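Local coordinates for 182aa long hypothetical protein (Pyrococcus horikoshii, PDB 2GAN) that is of unknown function but probably acts as an acetyltransferase of the GNAT family, transferring an acetyl group from acetyl-coenzyme A to an unidentified acceptor, at residues E19-I24 with I109-V114; E68-Q73 with I82-K87. One frame throughout, in Å; residues are numbered along the deposited sequence.

Contact 1 (E19-I24 with I109-V114). With SO4 (sulfate ion), chain D.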
loop_
_atom_site.group_PDB
_atom_site.type_symbol
_atom_site.label_atom_id
_atom_site.label_comp_id
_atom_site.label_asym_id
_atom_site.label_seq_id
_atom_site.Cartn_x
_atom_site.Cartn_y
_atom_site.Cartn_z
ATOM N N GLU A 19 -16.633 10.051 11.249
ATOM C CA GLU A 19 -16.247 11.078 10.284
ATOM C C GLU A 19 -14.744 11.044 9.989
ATOM O O GLU A 19 -14.312 11.321 8.866
ATOM C CB GLU A 19 -16.684 12.459 10.805
ATOM C CG GLU A 19 -16.418 13.638 9.859
ATOM C CD GLU A 19 -17.318 14.836 10.151
ATOM O OE1 GLU A 19 -17.738 15.001 11.318
ATOM O OE2 GLU A 19 -17.599 15.620 9.214
ATOM N N LEU A 20 -13.947 10.710 10.998
ATOM C CA LEU A 20 -12.503 10.611 10.800
ATOM C C LEU A 20 -12.243 9.423 9.859
ATOM O O LEU A 20 -11.455 9.522 8.913
ATOM C CB LEU A 20 -11.787 10.395 12.144
ATOM C CG LEU A 20 -10.312 9.952 12.109
ATOM C CD1 LEU A 20 -9.504 10.894 11.231
ATOM C CD2 LEU A 20 -9.738 9.924 13.523
HETATM N N MSE A 21 -12.928 8.309 10.097
HETATM C CA MSE A 21 -12.738 7.137 9.256
HETATM C C MSE A 21 -13.193 7.370 7.817
HETATM O O MSE A 21 -12.639 6.784 6.883
HETATM C CB MSE A 21 -13.454 5.919 9.859
HETATM C CG MSE A 21 -12.867 5.479 11.201
HETATM SE SE MSE A 21 -10.949 5.108 11.082
HETATM C CE MSE A 21 -11.044 3.198 10.900
ATOM N N PHE A 22 -14.196 8.222 7.631
ATOM C CA PHE A 22 -14.677 8.517 6.282
ATOM C C PHE A 22 -13.656 9.358 5.525
ATOM O O PHE A 22 -13.384 9.117 4.347
ATOM C CB PHE A 22 -16.002 9.275 6.327
ATOM C CG PHE A 22 -16.438 9.803 4.992
ATOM C CD1 PHE A 22 -16.678 8.934 3.928
ATOM C CD2 PHE A 22 -16.586 11.169 4.787
ATOM C CE1 PHE A 22 -17.055 9.417 2.679
ATOM C CE2 PHE A 22 -16.963 11.666 3.540
ATOM C CZ PHE A 22 -17.199 10.789 2.484
ATOM N N ARG A 23 -13.090 10.348 6.202
ATOM C CA ARG A 23 -12.101 11.199 5.560
ATOM C C ARG A 23 -10.918 10.342 5.123
ATOM O O ARG A 23 -10.311 10.582 4.083
ATOM C CB ARG A 23 -11.692 12.336 6.514
ATOM C CG ARG A 23 -12.813 13.375 6.707
ATOM C CD ARG A 23 -12.476 14.469 7.723
ATOM N NE ARG A 23 -11.232 15.155 7.385
ATOM C CZ ARG A 23 -10.098 15.037 8.072
ATOM N NH1 ARG A 23 -10.042 14.271 9.149
ATOM N NH2 ARG A 23 -9.007 15.666 7.659
ATOM N N ILE A 24 -10.613 9.313 5.901
ATOM C CA ILE A 24 -9.518 8.413 5.555
ATOM C C ILE A 24 -9.929 7.545 4.365
ATOM O O ILE A 24 -9.132 7.290 3.464
ATOM C CB ILE A 24 -9.157 7.525 6.749
ATOM C CG1 ILE A 24 -8.533 8.402 7.839
ATOM C CG2 ILE A 24 -8.204 6.413 6.322
ATOM C CD1 ILE A 24 -8.476 7.753 9.192
ATOM N N ILE A 109 -3.301 -5.024 18.624
ATOM C CA ILE A 109 -3.323 -3.599 18.336
ATOM C C ILE A 109 -4.101 -3.457 17.039
ATOM O O ILE A 109 -3.891 -4.224 16.104
ATOM C CB ILE A 109 -1.901 -3.032 18.130
ATOM C CG1 ILE A 109 -1.204 -2.892 19.492
ATOM C CG2 ILE A 109 -1.972 -1.689 17.382
ATOM C CD1 ILE A 109 0.257 -2.479 19.418
ATOM N N GLU A 110 -5.012 -2.496 16.989
ATOM C CA GLU A 110 -5.804 -2.268 15.789
ATOM C C GLU A 110 -6.401 -0.871 15.843
ATOM O O GLU A 110 -6.109 -0.098 16.765
ATOM C CB GLU A 110 -6.906 -3.339 15.659
ATOM C CG GLU A 110 -7.871 -3.465 16.833
ATOM C CD GLU A 110 -8.700 -4.765 16.798
ATOM O OE1 GLU A 110 -9.751 -4.819 17.465
ATOM O OE2 GLU A 110 -8.304 -5.737 16.119
ATOM N N PHE A 111 -7.207 -0.528 14.842
ATOM C CA PHE A 111 -7.839 0.788 14.812
ATOM C C PHE A 111 -6.761 1.867 14.940
ATOM O O PHE A 111 -6.944 2.864 15.640
ATOM C CB PHE A 111 -8.827 0.883 15.976
ATOM C CG PHE A 111 -9.913 1.890 15.774
ATOM C CD1 PHE A 111 -10.005 3.003 16.597
ATOM C CD2 PHE A 111 -10.894 1.684 14.810
ATOM C CE1 PHE A 111 -11.066 3.897 16.472
ATOM C CE2 PHE A 111 -11.958 2.567 14.674
ATOM C CZ PHE A 111 -12.049 3.672 15.505
ATOM N N PHE A 112 -5.638 1.640 14.258
ATOM C CA PHE A 112 -4.488 2.543 14.268
ATOM C C PHE A 112 -4.519 3.424 13.032
ATOM O O PHE A 112 -4.246 2.958 11.936
ATOM C CB PHE A 112 -3.190 1.730 14.246
ATOM C CG PHE A 112 -1.931 2.565 14.178
ATOM C CD1 PHE A 112 -0.807 2.086 13.504
ATOM C CD2 PHE A 112 -1.849 3.798 14.810
ATOM C CE1 PHE A 112 0.382 2.820 13.459
ATOM C CE2 PHE A 112 -0.660 4.545 14.772
ATOM C CZ PHE A 112 0.455 4.050 14.093
ATOM N N VAL A 113 -4.829 4.699 13.206
ATOM C CA VAL A 113 -4.873 5.581 12.062
ATOM C C VAL A 113 -4.442 6.980 12.429
ATOM O O VAL A 113 -4.287 7.306 13.603
ATOM C CB VAL A 113 -6.294 5.626 11.460
ATOM C CG1 VAL A 113 -7.087 6.769 12.082
ATOM C CG2 VAL A 113 -6.204 5.752 9.958
ATOM N N VAL A 114 -4.240 7.806 11.413
ATOM C CA VAL A 114 -3.845 9.188 11.629
ATOM C C VAL A 114 -4.582 10.071 10.631
ATOM O O VAL A 114 -4.733 9.705 9.472
ATOM C CB VAL A 114 -2.329 9.385 11.434
ATOM C CG1 VAL A 114 -1.996 10.869 11.513
ATOM C CG2 VAL A 114 -1.559 8.621 12.499
HETATM S S SO4 D . -8.508 -2.374 11.877
HETATM O O1 SO4 D . -8.001 -1.125 11.274
HETATM O O2 SO4 D . -7.445 -3.404 11.884
HETATM O O3 SO4 D . -9.650 -2.850 11.076
HETATM O O4 SO4 D . -8.932 -2.117 13.261
#
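Met21, a selenomethionine on helix 19-24, meets the Phe111 ring of strand 109-114 in a Met-aromatic contact, where the first helix of the GNAT fold packs on the strand carrying its beta bulge. Met21 CE lies 3.9 Å from Phe111 CE2, and SE stands 5.1 Å from the ring centroid, obliquely placed. Met21 CG starts anti to its carbonyl carbon; a bend at chi2 (-56°) leaves SE 4.3 Å from Val113 CG1, and a further bend at chi3 turns CE to the Phe111 ring. Leu20 CD2 approaches Val113 CG1 at 4.4 Å. Ile24 and Val113 reach toward each other tip to tip, although the modelled spacing of their methyls is too short to trust. The interface is thus apolar, with the two short axes 9.7 Å apart at 66°.

Farther out, Tyr54 and Leu58 of helix 47-65 pack on Phe111, and Tyr153 of the second subunit packs on Val113. Arg23 forms a salt bridge with Asp115. Backbone bonds of Glu110 to Ala83 and of Val113 to Thr81 bracket the bulge, where Phe111 adopts positive phi. In GNAT relatives the bulged strand, splaying from its parallel neighbour, offers backbone N-H groups to acetyl-coenzyme A; here a sulfate, held also by Arg61 NH2, takes a hydrogen bond through O4 from Phe111 N, 2.8 Å long and bent to 139° at the hydrogen.

Contact 2 (E68-Q73 with I82-K87)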
loop_
_atom_site.group_PDB
_atom_site.type_symbol
_atom_site.label_atom_id
_atom_site.label_comp_id
_atom_site.label_asym_id
_atom_site.label_seq_id
_atom_site.Cartn_x
_atom_site.Cartn_y
_atom_site.Cartn_z
ATOM N N GLU A 68 -9.338 -1.090 25.356
ATOM C CA GLU A 68 -8.800 0.236 25.628
ATOM C C GLU A 68 -8.669 0.988 24.311
ATOM O O GLU A 68 -8.138 0.455 23.334
ATOM C CB GLU A 68 -7.433 0.144 26.306
ATOM C CG GLU A 68 -7.476 -0.537 27.651
ATOM C CD GLU A 68 -6.148 -0.480 28.394
ATOM O OE1 GLU A 68 -6.087 -1.023 29.513
ATOM O OE2 GLU A 68 -5.172 0.098 27.875
ATOM N N LEU A 69 -9.182 2.215 24.282
ATOM C CA LEU A 69 -9.114 3.054 23.091
ATOM C C LEU A 69 -8.310 4.310 23.406
ATOM O O LEU A 69 -8.604 5.027 24.358
ATOM C CB LEU A 69 -10.516 3.467 22.628
ATOM C CG LEU A 69 -10.532 4.540 21.523
ATOM C CD1 LEU A 69 -9.831 3.988 20.284
ATOM C CD2 LEU A 69 -11.961 4.946 21.186
ATOM N N TYR A 70 -7.298 4.574 22.596
ATOM C CA TYR A 70 -6.469 5.741 22.796
ATOM C C TYR A 70 -6.570 6.635 21.578
ATOM O O TYR A 70 -6.772 6.160 20.463
ATOM C CB TYR A 70 -5.022 5.312 23.047
ATOM C CG TYR A 70 -4.834 4.617 24.376
ATOM C CD1 TYR A 70 -4.713 5.349 25.556
ATOM C CD2 TYR A 70 -4.795 3.226 24.459
ATOM C CE1 TYR A 70 -4.554 4.711 26.791
ATOM C CE2 TYR A 70 -4.635 2.581 25.685
ATOM C CZ TYR A 70 -4.516 3.329 26.848
ATOM O OH TYR A 70 -4.354 2.684 28.059
ATOM N N THR A 71 -6.469 7.939 21.793
ATOM C CA THR A 71 -6.550 8.869 20.684
ATOM C C THR A 71 -5.531 9.952 20.885
ATOM O O THR A 71 -5.111 10.224 22.007
ATOM C CB THR A 71 -7.913 9.589 20.616
ATOM O OG1 THR A 71 -8.061 10.410 21.781
ATOM C CG2 THR A 71 -9.055 8.598 20.538
ATOM N N TYR A 72 -5.124 10.569 19.789
ATOM C CA TYR A 72 -4.208 11.681 19.894
ATOM C C TYR A 72 -5.132 12.847 19.623
ATOM O O TYR A 72 -5.823 12.883 18.604
ATOM C CB TYR A 72 -3.096 11.606 18.848
ATOM C CG TYR A 72 -2.001 12.631 19.084
ATOM C CD1 TYR A 72 -2.117 13.932 18.597
ATOM C CD2 TYR A 72 -0.859 12.303 19.821
ATOM C CE1 TYR A 72 -1.124 14.883 18.834
ATOM C CE2 TYR A 72 0.139 13.244 20.071
ATOM C CZ TYR A 72 0.001 14.532 19.574
ATOM O OH TYR A 72 0.982 15.464 19.826
ATOM N N GLN A 73 -5.191 13.779 20.562
ATOM C CA GLN A 73 -6.052 14.930 20.400
ATOM C C GLN A 73 -5.256 16.220 20.410
ATOM O O GLN A 73 -4.221 16.337 21.075
ATOM C CB GLN A 73 -7.107 14.974 21.511
ATOM C CG GLN A 73 -8.035 13.760 21.545
ATOM C CD GLN A 73 -9.187 13.913 22.533
ATOM O OE1 GLN A 73 -9.892 12.942 22.841
ATOM N NE2 GLN A 73 -9.389 15.133 23.031
ATOM N N ILE A 82 -5.899 4.555 18.234
ATOM C CA ILE A 82 -5.256 3.261 18.392
ATOM C C ILE A 82 -5.970 2.507 19.519
ATOM O O ILE A 82 -6.229 3.055 20.592
ATOM C CB ILE A 82 -3.741 3.395 18.683
ATOM C CG1 ILE A 82 -3.058 2.051 18.402
ATOM C CG2 ILE A 82 -3.511 3.857 20.115
ATOM C CD1 ILE A 82 -1.521 2.115 18.329
ATOM N N ALA A 83 -6.293 1.249 19.244
ATOM C CA ALA A 83 -7.024 0.399 20.168
ATOM C C ALA A 83 -6.271 -0.853 20.578
ATOM O O ALA A 83 -5.500 -1.412 19.798
ATOM C CB ALA A 83 -8.360 -0.005 19.532
ATOM N N LEU A 84 -6.515 -1.302 21.805
ATOM C CA LEU A 84 -5.883 -2.514 22.318
ATOM C C LEU A 84 -6.921 -3.558 22.683
ATOM O O LEU A 84 -7.954 -3.236 23.282
ATOM C CB LEU A 84 -5.080 -2.196 23.564
ATOM C CG LEU A 84 -4.072 -1.078 23.333
ATOM C CD1 LEU A 84 -3.340 -0.801 24.642
ATOM C CD2 LEU A 84 -3.111 -1.475 22.220
ATOM N N VAL A 85 -6.644 -4.805 22.323
ATOM C CA VAL A 85 -7.528 -5.909 22.653
ATOM C C VAL A 85 -6.669 -6.952 23.339
ATOM O O VAL A 85 -5.709 -7.452 22.753
ATOM C CB VAL A 85 -8.199 -6.539 21.401
ATOM C CG1 VAL A 85 -9.013 -7.754 21.809
ATOM C CG2 VAL A 85 -9.120 -5.514 20.734
ATOM N N TYR A 86 -7.003 -7.263 24.588
ATOM C CA TYR A 86 -6.228 -8.238 25.353
ATOM C C TYR A 86 -7.029 -9.037 26.398
ATOM O O TYR A 86 -6.498 -9.973 26.988
ATOM C CB TYR A 86 -5.051 -7.520 26.027
ATOM C CG TYR A 86 -5.481 -6.428 26.976
ATOM C CD1 TYR A 86 -5.837 -6.722 28.296
ATOM C CD2 TYR A 86 -5.582 -5.104 26.543
ATOM C CE1 TYR A 86 -6.286 -5.722 29.161
ATOM C CE2 TYR A 86 -6.028 -4.096 27.398
ATOM C CZ TYR A 86 -6.379 -4.412 28.701
ATOM O OH TYR A 86 -6.819 -3.422 29.543
ATOM N N LYS A 87 -8.297 -8.686 26.617
ATOM C CA LYS A 87 -9.120 -9.405 27.597
ATOM C C LYS A 87 -9.769 -10.659 27.018
ATOM O O LYS A 87 -10.775 -10.582 26.311
ATOM C CB LYS A 87 -10.231 -8.520 28.154
ATOM C CG LYS A 87 -9.760 -7.301 28.905
ATOM C CD LYS A 87 -10.945 -6.548 29.489
ATOM C CE LYS A 87 -10.547 -5.144 29.915
ATOM N NZ LYS A 87 -9.408 -5.130 30.863
#
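Glu68 on strand 68-74 and Tyr86, just past the end of strand 78-85, meet through their side-chain ends: Tyr86 OH donates to Glu68 OE1 over 2.5 Å. From within the same strand as the glutamate, Tyr70 OH donates to the other carboxylate oxygen, Glu68 OE2, at 2.7 Å. Both hydroxyls stand well out of the carboxylate plane, and the Tyr86 ring is turned 89° against that plane. Glu68 sends CG anti to its carbonyl carbon (chi1 -62°), and the extended chain beyond CG carries the carboxylate out to the two hydroxyls. Tyr86 takes the crowded position, with CG between backbone N and carbonyl carbon (chi1 60°), and its ring presents an edge to the glutamate, Glu68 CG lying in the ring plane. Arg134 of helix 123-137 forms a salt bridge with OE1, which would favour the charged carboxylate. An alanine in place of Glu68 would probably leave both tyrosine hydroxyls without this acceptor, the Tyr86 ring less firmly held, and Arg134 without its countercharge.

On the same face of the sheet, Leu84 CD1 sits at the edge of the Tyr70 ring, 3.8 Å from Tyr70 CE2, while Phe130 meets that ring edge-to-face. Tyr70 CB packs 3.6 Å from Ile82 CG2. The opposite face carries the looser pair Leu69 CD1 and Ala83 CB, 4.3 Å apart. Backbone bonds fix the register: Tyr70 N reaches Ile82 O at 2.7 Å and Leu84 N reaches Glu68 O at 2.8 Å, each with its reciprocal bond, and Leu69 with Ala83 forms the non-hydrogen-bonded pair between them. Strands 68-74 and 78-85 form the antiparallel beta hairpin in the middle of the GNAT sheet.

Contacts 1 and 2 share one sheet, their centres about 12 Å apart, and contact 2 is nested in the chain loop that contact 1 closes. Strand 78-85 joins them: Ala83 N probably donates to Glu110 O, 2.8 Å away, at the start of the bulge. Ala83 CB packs 3.7 Å from Phe111 CB on one face, and Leu84 CD2 lies 3.6 Å from Ile109 CG1 on the other, beneath helix 123-137. The hairpin thus flanks, through strand 78-85, the strand whose Phe111 N holds the sulfate, a site consistent with the acetyl-coenzyme A pocket of GNAT enzymes, while helix 19-24 packs on the side chains of Phe111 and Val113, at and just after that site.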